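Local coordinates for glutathione S-transferase family protein (Populus trichocarpa, PDB 5F06), which probably catalyses the conjugation of glutathione to electrophilic substrates, as a plant Phi-class glutathione transferase with a role in detoxification, at residues A149-T154 against P189-W194. Numbering follows the deposited sequence.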
loop_
_atom_site.group_PDB
_atom_site.type_symbol
_atom_site.label_atom_id
_atom_site.label_comp_id
_atom_site.label_asym_id
_atom_site.label_seq_id
_atom_site.Cartn_x
_atom_site.Cartn_y
_atom_site.Cartn_z
ATOM N N ALA A 149 -9.759 15.996 11.156
ATOM C CA ALA A 149 -10.045 17.177 10.359
ATOM C C ALA A 149 -10.799 16.806 9.090
ATOM O O ALA A 149 -11.771 17.461 8.731
ATOM C CB ALA A 149 -8.756 17.911 10.014
ATOM N N LYS A 150 -10.351 15.750 8.417
ATOM C CA LYS A 150 -11.007 15.291 7.198
ATOM C C LYS A 150 -12.455 14.895 7.483
ATOM O O LYS A 150 -13.371 15.285 6.764
ATOM C CB LYS A 150 -10.241 14.107 6.590
ATOM C CG LYS A 150 -10.762 13.637 5.223
ATOM C CD LYS A 150 -10.611 14.717 4.155
ATOM C CE LYS A 150 -11.047 14.229 2.778
ATOM N NZ LYS A 150 -12.500 13.902 2.712
ATOM N N LEU A 151 -12.657 14.131 8.551
ATOM C CA LEU A 151 -13.980 13.630 8.896
ATOM C C LEU A 151 -14.884 14.715 9.479
ATOM O O LEU A 151 -16.073 14.483 9.702
ATOM C CB LEU A 151 -13.858 12.469 9.882
ATOM C CG LEU A 151 -13.202 11.211 9.314
ATOM C CD1 LEU A 151 -12.922 10.219 10.426
ATOM C CD2 LEU A 151 -14.084 10.577 8.238
ATOM N N SER A 152 -14.319 15.891 9.729
ATOM C CA SER A 152 -15.112 17.060 10.092
ATOM C C SER A 152 -15.707 17.691 8.834
ATOM O O SER A 152 -16.710 18.397 8.898
ATOM C CB SER A 152 -14.261 18.086 10.848
ATOM O OG SER A 152 -13.815 17.569 12.091
ATOM N N SER A 153 -15.077 17.420 7.695
ATOM C CA SER A 153 -15.498 17.971 6.408
ATOM C C SER A 153 -16.438 17.030 5.652
ATOM O O SER A 153 -17.418 17.468 5.050
ATOM C CB SER A 153 -14.269 18.273 5.547
ATOM O OG SER A 153 -14.608 18.336 4.173
ATOM N N THR A 154 -16.124 15.738 5.686
ATOM C CA THR A 154 -16.894 14.723 4.964
ATOM C C THR A 154 -17.256 13.571 5.897
ATOM O O THR A 154 -16.568 13.334 6.891
ATOM C CB THR A 154 -16.109 14.174 3.747
ATOM O OG1 THR A 154 -14.842 13.653 4.174
ATOM C CG2 THR A 154 -15.880 15.272 2.714
ATOM N N PRO A 189 -13.564 13.170 18.533
ATOM C CA PRO A 189 -15.007 12.952 18.351
ATOM C C PRO A 189 -15.428 12.515 16.949
ATOM O O PRO A 189 -16.256 11.611 16.835
ATOM C CB PRO A 189 -15.621 14.320 18.692
ATOM C CG PRO A 189 -14.500 15.299 18.628
ATOM C CD PRO A 189 -13.274 14.532 19.012
ATOM N N HIS A 190 -14.879 13.130 15.905
ATOM C CA HIS A 190 -15.279 12.774 14.545
ATOM C C HIS A 190 -14.765 11.391 14.161
ATOM O O HIS A 190 -15.470 10.636 13.493
ATOM C CB HIS A 190 -14.792 13.824 13.545
ATOM C CG HIS A 190 -15.499 15.139 13.668
ATOM N ND1 HIS A 190 -15.053 16.152 14.491
ATOM C CD2 HIS A 190 -16.629 15.600 13.084
ATOM C CE1 HIS A 190 -15.874 17.184 14.401
ATOM N NE2 HIS A 190 -16.841 16.873 13.555
ATOM N N VAL A 191 -13.545 11.061 14.582
ATOM C CA VAL A 191 -12.993 9.725 14.363
ATOM C C VAL A 191 -13.831 8.674 15.095
ATOM O O VAL A 191 -14.127 7.614 14.545
ATOM C CB VAL A 191 -11.520 9.641 14.831
ATOM C CG1 VAL A 191 -10.983 8.216 14.719
ATOM C CG2 VAL A 191 -10.652 10.588 14.018
ATOM N N LYS A 192 -14.217 8.975 16.332
ATOM C CA LYS A 192 -15.013 8.049 17.137
ATOM C C LYS A 192 -16.359 7.757 16.478
ATOM O O LYS A 192 -16.773 6.603 16.370
ATOM C CB LYS A 192 -15.232 8.616 18.545
ATOM C CG LYS A 192 -16.098 7.749 19.454
ATOM C CD LYS A 192 -16.152 8.333 20.864
ATOM C CE LYS A 192 -16.954 7.460 21.813
ATOM N NZ LYS A 192 -18.416 7.493 21.513
ATOM N N ALA A 193 -17.043 8.809 16.045
ATOM C CA ALA A 193 -18.350 8.653 15.418
ATOM C C ALA A 193 -18.226 7.900 14.092
ATOM O O ALA A 193 -19.056 7.046 13.772
ATOM C CB ALA A 193 -18.994 10.007 15.208
ATOM N N TRP A 194 -17.183 8.221 13.330
ATOM C CA TRP A 194 -16.881 7.521 12.078
ATOM C C TRP A 194 -16.679 6.028 12.325
ATOM O O TRP A 194 -17.252 5.192 11.630
ATOM C CB TRP A 194 -15.641 8.144 11.432
ATOM C CG TRP A 194 -14.983 7.353 10.340
ATOM C CD1 TRP A 194 -15.414 7.204 9.047
ATOM C CD2 TRP A 194 -13.747 6.636 10.431
ATOM N NE1 TRP A 194 -14.525 6.426 8.340
ATOM C CE2 TRP A 194 -13.495 6.067 9.166
ATOM C CE3 TRP A 194 -12.831 6.413 11.464
ATOM C CZ2 TRP A 194 -12.369 5.292 8.910
ATOM C CZ3 TRP A 194 -11.716 5.642 11.207
ATOM C CH2 TRP A 194 -11.493 5.091 9.941
#
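Leu151 and His190 bring the C-terminal part of helix 130-153 against the first turns of helix 189-198, the axes of the two short segments approaching to 8.5 Å at 67° to each other. The CA atoms of Leu151 and His190 lie 5.9 Å apart. Leu151 is the apolar centre of the contact. Its CG stands anti to the carbonyl carbon (chi1 -67°), which turns the fork toward the indole of Trp194: CD1 lies 3.5 Å from Trp194 CG, while CD2 forms a CH-pi contact 4.0 Å from the centroid of the five-membered ring. A branched leucine suits this place because its forked end spreads over a flat ring, and Leu151 CD1 also reaches Val191 CG2 at 4.3 Å. Tryptophan offers a broad apolar face together with one polar N-H, and Trp194 NE1 hydrogen-bonds to Asp166 OD1. The packing belongs to the all-helical C-terminal domain of the glutathione transferase fold, away from the glutathione pocket that includes Thr11 and Cys12. On the exposed flank, Ser152 OG lies 3.0 Å above the His190 ring plane, over its centre, with Ser152 CB 3.9 Å from the centroid. The small serine fits close above the imidazole, and the same OG hydrogen-bonds to Glu148 O. Histidine suits its place by giving Ser152 a flat face while ND1 hydrogen-bonds to Glu148 OE2; Glu148 OE1 accepts from Val191 N.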